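PDB 3GNE: VAL-1 from Chlorella virus, which cleaves the polysaccharide alginate as a family 14 polysaccharide lyase, probably by beta-elimination, with modes of action that change with pH. Local coordinates for residues F75-F80 / G91-T96; H108-A113 / W204-D209; A113-M118 / G186-I191; D163-I168 / Y234-Q239. All coordinates share one frame; numbering follows the deposited sequence.

Interaction 1: F75-F80 / G91-T96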
loop_
_atom_site.group_PDB
_atom_site.type_symbol
_atom_site.label_atom_id
_atom_site.label_comp_id
_atom_site.label_asym_id
_atom_site.label_seq_id
_atom_site.Cartn_x
_atom_site.Cartn_y
_atom_site.Cartn_z
ATOM N N PHE A 75 4.172 6.779 3.415
ATOM C CA PHE A 75 3.211 7.289 2.452
ATOM C C PHE A 75 1.842 7.316 3.127
ATOM O O PHE A 75 1.539 6.485 4.023
ATOM C CB PHE A 75 3.165 6.399 1.186
ATOM C CG PHE A 75 4.399 6.719 0.313
ATOM C CD1 PHE A 75 4.344 7.788 -0.565
ATOM C CD2 PHE A 75 5.545 5.952 0.411
ATOM C CE1 PHE A 75 5.457 8.150 -1.327
ATOM C CE2 PHE A 75 6.668 6.255 -0.358
ATOM C CZ PHE A 75 6.561 7.309 -1.243
ATOM N N ALA A 76 1.048 8.279 2.712
ATOM C CA ALA A 76 -0.248 8.497 3.378
ATOM C C ALA A 76 -1.277 8.918 2.332
ATOM O O ALA A 76 -0.916 9.456 1.274
ATOM C CB ALA A 76 -0.100 9.573 4.437
ATOM N N TRP A 77 -2.528 8.645 2.609
ATOM C CA TRP A 77 -3.624 9.019 1.703
ATOM C C TRP A 77 -4.904 8.993 2.519
ATOM O O TRP A 77 -4.899 8.501 3.668
ATOM C CB TRP A 77 -3.768 8.080 0.484
ATOM C CG TRP A 77 -3.862 6.632 0.881
ATOM C CD1 TRP A 77 -5.009 5.921 1.144
ATOM C CD2 TRP A 77 -2.786 5.712 1.082
ATOM N NE1 TRP A 77 -4.701 4.609 1.488
ATOM C CE2 TRP A 77 -3.337 4.462 1.456
ATOM C CE3 TRP A 77 -1.371 5.833 0.971
ATOM C CZ2 TRP A 77 -2.556 3.327 1.728
ATOM C CZ3 TRP A 77 -0.608 4.690 1.242
ATOM C CH2 TRP A 77 -1.180 3.481 1.611
ATOM N N GLU A 78 -5.955 9.530 1.935
ATOM C CA GLU A 78 -7.264 9.481 2.592
ATOM C C GLU A 78 -8.246 8.783 1.695
ATOM O O GLU A 78 -8.158 8.899 0.464
ATOM C CB GLU A 78 -7.781 10.911 2.886
ATOM C CG GLU A 78 -6.746 11.602 3.830
ATOM C CD GLU A 78 -7.124 13.043 4.056
ATOM O OE1 GLU A 78 -8.300 13.399 3.892
ATOM O OE2 GLU A 78 -6.284 13.862 4.452
ATOM N N VAL A 79 -9.188 8.040 2.287
ATOM C CA VAL A 79 -10.200 7.340 1.454
ATOM C C VAL A 79 -11.589 7.473 2.046
ATOM O O VAL A 79 -11.800 7.403 3.240
ATOM C CB VAL A 79 -9.784 5.867 1.337
ATOM C CG1 VAL A 79 -9.744 5.214 2.730
ATOM C CG2 VAL A 79 -10.733 5.128 0.393
ATOM N N PHE A 80 -12.539 7.727 1.159
ATOM C CA PHE A 80 -13.949 7.892 1.483
ATOM C C PHE A 80 -14.732 6.725 0.852
ATOM O O PHE A 80 -14.701 6.559 -0.379
ATOM C CB PHE A 80 -14.403 9.220 0.921
ATOM C CG PHE A 80 -15.799 9.691 1.311
ATOM C CD1 PHE A 80 -15.919 10.761 2.207
ATOM C CD2 PHE A 80 -16.969 9.151 0.822
ATOM C CE1 PHE A 80 -17.165 11.248 2.527
ATOM C CE2 PHE A 80 -18.228 9.629 1.140
ATOM C CZ PHE A 80 -18.347 10.694 2.005
ATOM N N GLY A 91 -9.052 -6.177 0.320
ATOM C CA GLY A 91 -8.494 -5.691 -0.934
ATOM C C GLY A 91 -7.302 -4.829 -0.631
ATOM O O GLY A 91 -6.924 -4.648 0.539
ATOM N N LYS A 92 -6.724 -4.278 -1.684
ATOM C CA LYS A 92 -5.496 -3.513 -1.543
ATOM C C LYS A 92 -5.711 -2.011 -1.720
ATOM O O LYS A 92 -6.541 -1.587 -2.522
ATOM C CB LYS A 92 -4.487 -3.916 -2.648
ATOM C CG LYS A 92 -3.642 -5.123 -2.316
ATOM C CD LYS A 92 -4.458 -6.392 -2.126
ATOM C CE LYS A 92 -3.466 -7.547 -1.935
ATOM N NZ LYS A 92 -4.261 -8.797 -1.604
ATOM N N HIS A 93 -4.858 -1.259 -1.044
ATOM C CA HIS A 93 -4.648 0.158 -1.362
ATOM C C HIS A 93 -3.337 0.303 -2.109
ATOM O O HIS A 93 -3.312 0.364 -3.340
ATOM C CB HIS A 93 -4.653 1.002 -0.077
ATOM C CG HIS A 93 -6.029 1.231 0.462
ATOM N ND1 HIS A 93 -6.204 2.032 1.568
ATOM C CD2 HIS A 93 -7.249 0.776 0.083
ATOM C CE1 HIS A 93 -7.503 2.057 1.821
ATOM N NE2 HIS A 93 -8.180 1.309 0.962
ATOM N N GLY A 94 -2.203 0.289 -1.383
ATOM C CA GLY A 94 -0.891 0.412 -1.987
ATOM C C GLY A 94 0.149 0.433 -0.891
ATOM O O GLY A 94 -0.157 0.195 0.273
ATOM N N GLY A 95 1.384 0.733 -1.270
ATOM C CA GLY A 95 2.444 0.756 -0.237
ATOM C C GLY A 95 3.780 0.892 -0.927
ATOM O O GLY A 95 3.912 1.446 -2.009
ATOM N N THR A 96 4.783 0.402 -0.249
ATOM C CA THR A 96 6.161 0.608 -0.652
ATOM C C THR A 96 6.796 -0.690 -1.069
ATOM O O THR A 96 6.525 -1.724 -0.490
ATOM C CB THR A 96 6.881 1.218 0.580
ATOM O OG1 THR A 96 8.119 1.772 0.242
ATOM C CG2 THR A 96 7.113 0.084 1.548
#

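Interaction 2: H108-A113 / W204-D209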
loop_
_atom_site.group_PDB
_atom_site.type_symbol
_atom_site.label_atom_id
_atom_site.label_comp_id
_atom_site.label_asym_id
_atom_site.label_seq_id
_atom_site.Cartn_x
_atom_site.Cartn_y
_atom_site.Cartn_z
ATOM N N HIS A 108 7.727 -14.272 -5.002
ATOM C CA HIS A 108 8.732 -13.670 -4.130
ATOM C C HIS A 108 10.070 -13.617 -4.871
ATOM O O HIS A 108 10.235 -14.307 -5.887
ATOM C CB HIS A 108 8.874 -14.478 -2.874
ATOM C CG HIS A 108 7.623 -14.469 -2.028
ATOM N ND1 HIS A 108 6.563 -15.294 -2.323
ATOM C CD2 HIS A 108 7.287 -13.795 -0.903
ATOM C CE1 HIS A 108 5.616 -15.101 -1.390
ATOM N NE2 HIS A 108 6.018 -14.185 -0.499
ATOM N N SER A 109 11.007 -12.855 -4.328
ATOM C CA SER A 109 12.339 -12.851 -4.953
ATOM C C SER A 109 13.353 -12.580 -3.874
ATOM O O SER A 109 13.033 -12.090 -2.774
ATOM C CB SER A 109 12.421 -11.721 -6.010
ATOM O OG SER A 109 12.201 -10.465 -5.373
ATOM N N LYS A 110 14.595 -12.918 -4.148
ATOM C CA LYS A 110 15.647 -12.737 -3.158
ATOM C C LYS A 110 15.938 -11.266 -2.910
ATOM O O LYS A 110 16.482 -10.920 -1.845
ATOM C CB LYS A 110 16.946 -13.427 -3.624
ATOM C CG LYS A 110 16.819 -14.939 -3.676
ATOM C CD LYS A 110 18.160 -15.537 -4.125
ATOM C CE LYS A 110 18.091 -17.045 -4.096
ATOM N NZ LYS A 110 19.473 -17.622 -3.906
ATOM N N THR A 111 15.591 -10.439 -3.903
ATOM C CA THR A 111 16.005 -9.045 -3.911
ATOM C C THR A 111 14.895 -8.083 -3.596
ATOM O O THR A 111 15.181 -6.888 -3.455
ATOM C CB THR A 111 16.598 -8.721 -5.310
ATOM O OG1 THR A 111 15.687 -9.258 -6.301
ATOM C CG2 THR A 111 17.906 -9.422 -5.518
ATOM N N GLY A 112 13.655 -8.564 -3.444
ATOM C CA GLY A 112 12.521 -7.672 -3.380
ATOM C C GLY A 112 11.640 -7.930 -2.196
ATOM O O GLY A 112 11.496 -9.073 -1.750
ATOM N N ALA A 113 10.984 -6.895 -1.697
ATOM C CA ALA A 113 9.970 -7.028 -0.649
ATOM C C ALA A 113 8.938 -5.941 -0.847
ATOM O O ALA A 113 9.144 -4.975 -1.585
ATOM C CB ALA A 113 10.593 -6.850 0.743
ATOM N N TRP A 204 14.187 -6.303 5.808
ATOM C CA TRP A 204 13.576 -5.873 4.544
ATOM C C TRP A 204 14.408 -6.217 3.341
ATOM O O TRP A 204 13.845 -6.341 2.233
ATOM C CB TRP A 204 13.336 -4.372 4.600
ATOM C CG TRP A 204 12.125 -3.950 5.363
ATOM C CD1 TRP A 204 12.051 -3.187 6.482
ATOM C CD2 TRP A 204 10.741 -4.304 5.016
ATOM N NE1 TRP A 204 10.744 -3.030 6.858
ATOM C CE2 TRP A 204 9.924 -3.702 5.985
ATOM C CE3 TRP A 204 10.180 -5.056 3.993
ATOM C CZ2 TRP A 204 8.536 -3.814 5.989
ATOM C CZ3 TRP A 204 8.799 -5.196 3.955
ATOM C CH2 TRP A 204 8.017 -4.576 4.946
ATOM N N SER A 205 15.743 -6.378 3.465
ATOM C CA SER A 205 16.508 -6.768 2.288
ATOM C C SER A 205 17.794 -7.422 2.785
ATOM O O SER A 205 18.203 -7.297 3.904
ATOM C CB SER A 205 16.845 -5.603 1.326
ATOM O OG SER A 205 17.966 -4.860 1.837
ATOM N N ARG A 206 18.408 -8.091 1.779
ATOM C CA ARG A 206 19.623 -8.849 2.100
ATOM C C ARG A 206 20.923 -8.079 1.945
ATOM O O ARG A 206 21.975 -8.618 2.322
ATOM C CB ARG A 206 19.626 -10.083 1.179
ATOM C CG ARG A 206 19.998 -9.680 -0.251
ATOM C CD ARG A 206 20.640 -10.858 -0.946
ATOM N NE ARG A 206 19.949 -12.111 -0.771
ATOM C CZ ARG A 206 20.378 -13.289 -0.352
ATOM N NH1 ARG A 206 21.636 -13.536 0.021
ATOM N NH2 ARG A 206 19.499 -14.282 -0.299
ATOM N N SER A 207 20.895 -6.861 1.404
ATOM C CA SER A 207 22.163 -6.172 1.212
ATOM C C SER A 207 21.891 -4.676 1.079
ATOM O O SER A 207 20.792 -4.234 0.771
ATOM C CB SER A 207 22.873 -6.821 0.019
ATOM O OG SER A 207 22.088 -6.740 -1.132
ATOM N N PRO A 208 22.856 -3.842 1.423
ATOM C CA PRO A 208 22.615 -2.407 1.577
ATOM C C PRO A 208 22.369 -1.654 0.286
ATOM O O PRO A 208 21.999 -0.479 0.342
ATOM C CB PRO A 208 23.889 -1.930 2.303
ATOM C CG PRO A 208 24.910 -2.979 1.992
ATOM C CD PRO A 208 24.211 -4.291 1.880
ATOM N N ASP A 209 22.560 -2.331 -0.845
ATOM C CA ASP A 209 22.204 -1.768 -2.160
ATOM C C ASP A 209 20.705 -1.928 -2.469
ATOM O O ASP A 209 20.233 -1.403 -3.489
ATOM C CB ASP A 209 22.992 -2.440 -3.278
ATOM C CG ASP A 209 22.698 -3.913 -3.394
ATOM O OD1 ASP A 209 23.007 -4.640 -2.443
ATOM O OD2 ASP A 209 22.137 -4.355 -4.420
HETATM O O HOH W 1 16.608 -8.651 -0.347
HETATM O O HOH W 2 17.471 -12.671 0.071
HETATM O O HOH W 3 14.377 -6.952 -0.487
#

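Interaction 3: A113-M118 / G186-I191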
loop_
_atom_site.group_PDB
_atom_site.type_symbol
_atom_site.label_atom_id
_atom_site.label_comp_id
_atom_site.label_asym_id
_atom_site.label_seq_id
_atom_site.Cartn_x
_atom_site.Cartn_y
_atom_site.Cartn_z
ATOM N N ALA A 113 10.984 -6.895 -1.697
ATOM C CA ALA A 113 9.970 -7.028 -0.649
ATOM C C ALA A 113 8.938 -5.941 -0.847
ATOM O O ALA A 113 9.144 -4.975 -1.585
ATOM C CB ALA A 113 10.593 -6.850 0.743
ATOM N N SER A 114 7.799 -6.086 -0.164
ATOM C CA SER A 114 6.799 -5.012 -0.265
ATOM C C SER A 114 6.026 -4.916 1.065
ATOM O O SER A 114 5.886 -5.900 1.820
ATOM C CB SER A 114 5.810 -5.182 -1.431
ATOM O OG SER A 114 5.087 -6.406 -1.199
ATOM N N ASN A 115 5.553 -3.678 1.293
ATOM C CA ASN A 115 4.835 -3.303 2.518
ATOM C C ASN A 115 3.576 -2.576 2.094
ATOM O O ASN A 115 3.714 -1.437 1.631
ATOM C CB ASN A 115 5.737 -2.383 3.366
ATOM C CG ASN A 115 5.234 -2.240 4.783
ATOM O OD1 ASN A 115 4.478 -3.126 5.222
ATOM N ND2 ASN A 115 5.612 -1.166 5.459
ATOM N N ARG A 116 2.412 -3.216 2.193
ATOM C CA ARG A 116 1.206 -2.611 1.662
ATOM C C ARG A 116 0.112 -2.540 2.712
ATOM O O ARG A 116 0.084 -3.304 3.663
ATOM C CB ARG A 116 0.667 -3.421 0.489
ATOM C CG ARG A 116 1.495 -3.213 -0.784
ATOM C CD ARG A 116 0.852 -3.946 -1.992
ATOM N NE ARG A 116 1.088 -5.414 -1.770
ATOM C CZ ARG A 116 0.570 -6.376 -2.527
ATOM N NH1 ARG A 116 -0.258 -6.056 -3.546
ATOM N NH2 ARG A 116 0.836 -7.676 -2.312
ATOM N N ILE A 117 -0.824 -1.617 2.471
ATOM C CA ILE A 117 -2.072 -1.600 3.210
ATOM C C ILE A 117 -3.099 -2.441 2.483
ATOM O O ILE A 117 -3.301 -2.268 1.240
ATOM C CB ILE A 117 -2.615 -0.147 3.272
ATOM C CG1 ILE A 117 -1.730 0.749 4.145
ATOM C CG2 ILE A 117 -4.070 -0.167 3.737
ATOM C CD1 ILE A 117 -1.784 0.446 5.648
ATOM N N MET A 118 -3.777 -3.316 3.216
ATOM C CA MET A 118 -5.006 -3.934 2.755
ATOM C C MET A 118 -6.166 -3.521 3.668
ATOM O O MET A 118 -6.021 -3.373 4.871
ATOM C CB MET A 118 -4.984 -5.461 2.810
ATOM C CG MET A 118 -4.307 -6.070 1.573
ATOM S SD MET A 118 -4.355 -7.887 1.662
ATOM C CE MET A 118 -6.092 -8.231 1.393
ATOM N N GLY A 186 14.575 -3.759 10.995
ATOM C CA GLY A 186 13.662 -2.987 10.129
ATOM C C GLY A 186 12.329 -2.885 10.831
ATOM O O GLY A 186 11.993 -3.580 11.788
ATOM N N GLU A 187 11.503 -1.963 10.351
ATOM C CA GLU A 187 10.234 -1.677 10.973
ATOM C C GLU A 187 9.167 -1.387 9.920
ATOM O O GLU A 187 9.469 -1.043 8.767
ATOM C CB GLU A 187 10.319 -0.405 11.850
ATOM C CG GLU A 187 11.392 -0.480 12.899
ATOM C CD GLU A 187 11.412 0.720 13.816
ATOM O OE1 GLU A 187 10.587 1.656 13.654
ATOM O OE2 GLU A 187 12.285 0.785 14.719
ATOM N N SER A 188 7.929 -1.499 10.378
ATOM C CA SER A 188 6.773 -1.067 9.605
ATOM C C SER A 188 5.788 -0.417 10.552
ATOM O O SER A 188 5.728 -0.772 11.708
ATOM C CB SER A 188 6.109 -2.300 8.975
ATOM O OG SER A 188 4.969 -1.839 8.234
ATOM N N TYR A 189 5.010 0.546 10.073
ATOM C CA TYR A 189 3.899 0.990 10.931
ATOM C C TYR A 189 2.715 1.323 10.044
ATOM O O TYR A 189 2.859 1.647 8.848
ATOM C CB TYR A 189 4.327 2.150 11.806
ATOM C CG TYR A 189 4.584 3.537 11.260
ATOM C CD1 TYR A 189 3.626 4.405 10.681
ATOM C CD2 TYR A 189 5.876 4.078 11.374
ATOM C CE1 TYR A 189 3.907 5.660 10.217
ATOM C CE2 TYR A 189 6.170 5.367 10.932
ATOM C CZ TYR A 189 5.191 6.156 10.356
ATOM O OH TYR A 189 5.525 7.422 9.935
ATOM N N VAL A 190 1.537 1.258 10.627
ATOM C CA VAL A 190 0.283 1.591 9.980
ATOM C C VAL A 190 -0.422 2.548 10.919
ATOM O O VAL A 190 -0.451 2.328 12.128
ATOM C CB VAL A 190 -0.594 0.352 9.733
ATOM C CG1 VAL A 190 -1.992 0.765 9.267
ATOM C CG2 VAL A 190 0.116 -0.529 8.697
ATOM N N ILE A 191 -0.974 3.594 10.301
ATOM C CA ILE A 191 -1.834 4.514 11.026
ATOM C C ILE A 191 -3.185 4.558 10.321
ATOM O O ILE A 191 -3.225 4.721 9.115
ATOM C CB ILE A 191 -1.247 5.949 11.131
ATOM C CG1 ILE A 191 0.160 5.995 11.669
ATOM C CG2 ILE A 191 -2.163 6.760 12.034
ATOM C CD1 ILE A 191 0.792 7.376 11.634
#

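Interaction 4: D163-I168 / Y234-Q239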
loop_
_atom_site.group_PDB
_atom_site.type_symbol
_atom_site.label_atom_id
_atom_site.label_comp_id
_atom_site.label_asym_id
_atom_site.label_seq_id
_atom_site.Cartn_x
_atom_site.Cartn_y
_atom_site.Cartn_z
ATOM N N ASP A 163 -18.684 7.231 4.913
ATOM C CA ASP A 163 -19.062 8.631 4.755
ATOM C C ASP A 163 -18.096 9.571 5.460
ATOM O O ASP A 163 -18.514 10.643 5.956
ATOM C CB ASP A 163 -20.514 8.778 5.284
ATOM C CG ASP A 163 -21.554 8.254 4.318
ATOM O OD1 ASP A 163 -21.235 7.925 3.159
ATOM O OD2 ASP A 163 -22.759 8.197 4.711
ATOM N N VAL A 164 -16.830 9.227 5.576
ATOM C CA VAL A 164 -15.797 10.050 6.194
ATOM C C VAL A 164 -14.477 9.916 5.438
ATOM O O VAL A 164 -14.207 8.881 4.829
ATOM C CB VAL A 164 -15.432 9.621 7.613
ATOM C CG1 VAL A 164 -16.649 9.532 8.474
ATOM C CG2 VAL A 164 -14.774 8.252 7.702
ATOM N N TRP A 165 -13.649 10.938 5.526
ATOM C CA TRP A 165 -12.317 10.791 4.974
ATOM C C TRP A 165 -11.450 10.038 5.946
ATOM O O TRP A 165 -10.961 10.588 6.953
ATOM C CB TRP A 165 -11.760 12.175 4.629
ATOM C CG TRP A 165 -12.490 12.726 3.439
ATOM C CD1 TRP A 165 -13.457 13.677 3.413
ATOM C CD2 TRP A 165 -12.288 12.320 2.087
ATOM N NE1 TRP A 165 -13.893 13.915 2.132
ATOM C CE2 TRP A 165 -13.174 13.076 1.287
ATOM C CE3 TRP A 165 -11.445 11.394 1.496
ATOM C CZ2 TRP A 165 -13.220 12.925 -0.080
ATOM C CZ3 TRP A 165 -11.501 11.232 0.125
ATOM C CH2 TRP A 165 -12.383 11.987 -0.662
ATOM N N ASN A 166 -11.234 8.773 5.704
ATOM C CA ASN A 166 -10.366 7.991 6.603
ATOM C C ASN A 166 -8.913 8.316 6.261
ATOM O O ASN A 166 -8.602 8.310 5.053
ATOM C CB ASN A 166 -10.567 6.493 6.391
ATOM C CG ASN A 166 -11.979 6.053 6.786
ATOM O OD1 ASN A 166 -12.245 5.886 7.980
ATOM N ND2 ASN A 166 -12.846 5.794 5.812
ATOM N N ARG A 167 -8.088 8.550 7.235
ATOM C CA ARG A 167 -6.689 8.876 7.048
ATOM C C ARG A 167 -5.829 7.642 7.271
ATOM O O ARG A 167 -5.868 7.064 8.348
ATOM C CB ARG A 167 -6.268 10.002 8.021
ATOM C CG ARG A 167 -7.120 11.245 7.805
ATOM C CD ARG A 167 -6.713 12.338 8.780
ATOM N NE ARG A 167 -6.702 11.937 10.164
ATOM C CZ ARG A 167 -7.572 11.605 11.096
ATOM N NH1 ARG A 167 -7.138 11.287 12.308
ATOM N NH2 ARG A 167 -8.885 11.575 10.817
ATOM N N ILE A 168 -5.058 7.288 6.227
ATOM C CA ILE A 168 -4.235 6.103 6.279
ATOM C C ILE A 168 -2.764 6.484 6.130
ATOM O O ILE A 168 -2.437 7.319 5.292
ATOM C CB ILE A 168 -4.603 5.169 5.088
ATOM C CG1 ILE A 168 -6.125 4.938 5.000
ATOM C CG2 ILE A 168 -3.807 3.871 5.189
ATOM C CD1 ILE A 168 -6.720 4.219 6.168
ATOM N N TYR A 234 -13.413 6.960 -2.982
ATOM C CA TYR A 234 -12.632 8.110 -3.416
ATOM C C TYR A 234 -11.325 8.206 -2.630
ATOM O O TYR A 234 -11.334 8.084 -1.406
ATOM C CB TYR A 234 -13.415 9.417 -3.227
ATOM C CG TYR A 234 -14.765 9.407 -3.893
ATOM C CD1 TYR A 234 -14.923 9.843 -5.207
ATOM C CD2 TYR A 234 -15.891 8.954 -3.187
ATOM C CE1 TYR A 234 -16.176 9.821 -5.821
ATOM C CE2 TYR A 234 -17.126 8.949 -3.788
ATOM C CZ TYR A 234 -17.265 9.387 -5.095
ATOM O OH TYR A 234 -18.544 9.367 -5.656
ATOM N N PHE A 235 -10.228 8.442 -3.325
ATOM C CA PHE A 235 -8.929 8.580 -2.689
ATOM C C PHE A 235 -8.390 9.985 -2.925
ATOM O O PHE A 235 -8.555 10.567 -3.985
ATOM C CB PHE A 235 -7.928 7.547 -3.331
ATOM C CG PHE A 235 -8.248 6.118 -2.911
ATOM C CD1 PHE A 235 -7.716 5.553 -1.773
ATOM C CD2 PHE A 235 -9.108 5.356 -3.719
ATOM C CE1 PHE A 235 -8.003 4.231 -1.410
ATOM C CE2 PHE A 235 -9.405 4.037 -3.371
ATOM C CZ PHE A 235 -8.863 3.466 -2.210
ATOM N N THR A 236 -7.723 10.522 -1.918
ATOM C CA THR A 236 -7.214 11.897 -2.063
ATOM C C THR A 236 -6.022 12.103 -1.174
ATOM O O THR A 236 -5.743 11.305 -0.293
ATOM C CB THR A 236 -8.354 12.908 -1.728
ATOM O OG1 THR A 236 -7.966 14.220 -2.159
ATOM C CG2 THR A 236 -8.670 12.900 -0.218
ATOM N N ASN A 237 -5.332 13.231 -1.384
ATOM C CA ASN A 237 -4.306 13.708 -0.480
ATOM C C ASN A 237 -3.196 12.674 -0.302
ATOM O O ASN A 237 -2.835 12.319 0.833
ATOM C CB ASN A 237 -4.900 14.104 0.893
ATOM C CG ASN A 237 -3.967 15.075 1.588
ATOM O OD1 ASN A 237 -3.131 15.743 0.979
ATOM N ND2 ASN A 237 -4.110 15.147 2.930
ATOM N N PHE A 238 -2.651 12.198 -1.395
ATOM C CA PHE A 238 -1.505 11.288 -1.340
ATOM C C PHE A 238 -0.267 12.079 -0.936
ATOM O O PHE A 238 0.079 13.074 -1.578
ATOM C CB PHE A 238 -1.258 10.681 -2.737
ATOM C CG PHE A 238 -2.322 9.676 -3.133
ATOM C CD1 PHE A 238 -2.127 8.327 -2.855
ATOM C CD2 PHE A 238 -3.488 10.046 -3.783
ATOM C CE1 PHE A 238 -3.110 7.388 -3.284
ATOM C CE2 PHE A 238 -4.453 9.159 -4.190
ATOM C CZ PHE A 238 -4.256 7.810 -3.917
ATOM N N GLN A 239 0.398 11.680 0.147
ATOM C CA GLN A 239 1.537 12.367 0.700
ATOM C C GLN A 239 2.698 11.407 0.914
ATOM O O GLN A 239 2.518 10.243 1.222
ATOM C CB GLN A 239 1.171 12.996 2.076
ATOM C CG GLN A 239 0.084 14.050 1.929
ATOM C CD GLN A 239 -0.340 14.615 3.259
ATOM O OE1 GLN A 239 -0.494 13.807 4.184
ATOM N NE2 GLN A 239 -0.544 15.913 3.405
#

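Interaction 1: F75-F80 / G91-T96
W77 and H93 meet ring against ring in the middle of this buried contact. The indole turns its pyrrole edge to the imidazole, and H93 ND1 sits near the indole plane, 3.0 Å from W77 NE1. The planes are inclined at 68°, so this is neither a stack nor a clean T. Beside the nitrogens the contact is apolar: W77 CZ2, which lies at the edge of the imidazole near its plane, is 3.6 Å from H93 CB. The far end of the indole reaches along the strand to the glycine backbone, bringing W77 CH2 to 3.7 Å from G94 O. On the other flank V79 comes in at about a right angle to the histidine, its CG1 4.0 Å from H93 CE1.

Torsions set up the meeting. W77 holds CG between its backbone N and carbonyl carbon (chi1 53°), which brings the indole edge to H93 and its CH2 end near G94 O. H93 NE2 is hydrogen-bonded to Y81 OH, so the ring is anchored at the nitrogen remote from the tryptophan. F235 packs edge-to-face with H93, and W217 does the same with W77; I117 and I168 add aliphatic contacts around the indole.

K92, next to the histidine, sends its side chain to the other face of its strand, where NZ bonds a citrate ion probably taken from the crystallisation liquor. The axes of segments 75-80 and 91-96 approach to 8.2 Å, nearly antiparallel, without being neighbours in one sheet. They belong to two different sheets packed face to face through an aromatic core, as expected of the beta-sandwich (jelly-roll) fold of the concanavalin clan.

Interaction 2: H108-A113 / W204-D209
A113 aims its methyl group at the rim of the W204 indole: CB lies near the ring plane, 3.7 Å from W204 CE3. The same methyl also leans on the tryptophan backbone, with A113 CB 3.6 Å from W204 O. The pyrrole side of the indole points away from A113, and W204 NE1 is hydrogen-bonded to E187 O.

Farther out, the side chains of R206 and K110 approach each other only toward their ends, K110 CD 4.2 Å from R206 NH2. R206 CG lies between its backbone N and carbonyl carbon (chi1 75°) and the chain bends again at chi3, bringing the guanidinium edge toward K110 O, although R206 NE stays 3.8 Å from that oxygen. Water fills the step. One molecule donates to K110 O and accepts from R206 N at 2.8 Å; a second also lies against K110 O and takes a weak bond from R206 NH2. A third donates to W204 O at 2.8 Å and, weakly, to T111 O.

The chemistry is therefore split. A small apolar anchor sits on the buried side, while water bridges join segment 204-209 to the loop leading into strand 112-119. K110 NZ has a long, weak ion pair with D134, and R206 is modelled in two conformers, consistent with some freedom at this edge.

Interaction 3: A113-M118 / G186-I191
N115 and S188 hold the polar half of this contact, I117 and V190 the apolar half. The amide reaches across in a somewhat bent bond: N115 ND2 donates to S188 OG at 2.9 Å, with an N-H...O angle of 147° and the hydroxyl 15° out of the amide plane. S188 OG is anti to its own backbone N (chi1 179°), which extends it from its strand toward the asparagine. The amide nitrogen has a second bond to T172 OG1, and the hydroxyl, which accepts from N115, has its stronger partner in D127 OD2, so N115 and S188 sit in a buried polar cluster whose members restrain one another's rotation.

Two residues along, the chemistry changes. I117 CD1 points between the branches of V190, 3.6 Å from V190 CG1 and 3.7 Å from V190 CG2, so the end of one side chain meets the fork of the other. I168 and I170 lie against I117 and close this part of the core.

All four touching residues are buried, and the looser side is the face of 186-191 turned away from strand 113-118. There E187 and I191 are partly exposed, whereas Y189 is buried, its OH bonded to T74 OG1. R116 likewise points away from strand 186-191, its NH2 bonding a citrate ion, probably from the crystallisation liquor.

The two segments run almost parallel, 9° apart, with CA atoms of N115 and S188 7.7 Å from each other, a separation spanned by side chains. Strand 112-119 lies between strands 91-99 and 125-130 in one sheet; strand 186-192 lies between 166-173 and 195-202 in the other.

Interaction 4: D163-I168 / Y234-Q239
W165 makes the whole contact from its side, laying the benzene end of its indole against T236 and Y234. The chain comes to it as a loop, through D163 and V164, and turns into strand just beyond it. At W165 itself CG is anti to the carbonyl carbon (chi1 -71°), and the indole extends toward the 234-239 strand. W165 CZ3 reaches T236 CG2 at 3.3 Å, a snug methyl contact at a slant to the ring, and W165 CH2 rests on Y234 CB at 3.8 Å. Y234 O is also close, 3.5 Å from W165 CZ3. Both polar groups look elsewhere: W165 NE1 bonds D35 OD2 and T236 OG1 bonds R38 O, while K37 makes a cation-pi contact with the indole.

After the tryptophan the chain pairs with strand 72-80, N166 through its backbone with V79 and I168 with W77.

Strand 72-80 thus lies between the two partners. From the loop leading into strand 166-173, W165 reaches past it, touching E78 on the way, to strand 231-241, on the outer face of one antiparallel sheet of the sandwich.

Interactions 1 and 3 form the core, each joining one sheet of the sandwich to the other; they meet where strands 91-99 and 112-119 pair, T96 O accepting from N115 N. Aromatic rings dominate interaction 1, an amide-hydroxyl bond and aliphatic tips interaction 3. Interaction 4 lies on the outer side of one sheet, reached from a loop at the start of one strand, and touches interaction 1 through strand 72-80, whose backbone pairs with both of its segments. Interaction 2, at the opposite side of the chain's centre from interaction 4, is partly solvated and relies on water. It shares A113 with interaction 3, and W204 packs on N115, tying the loop to the core.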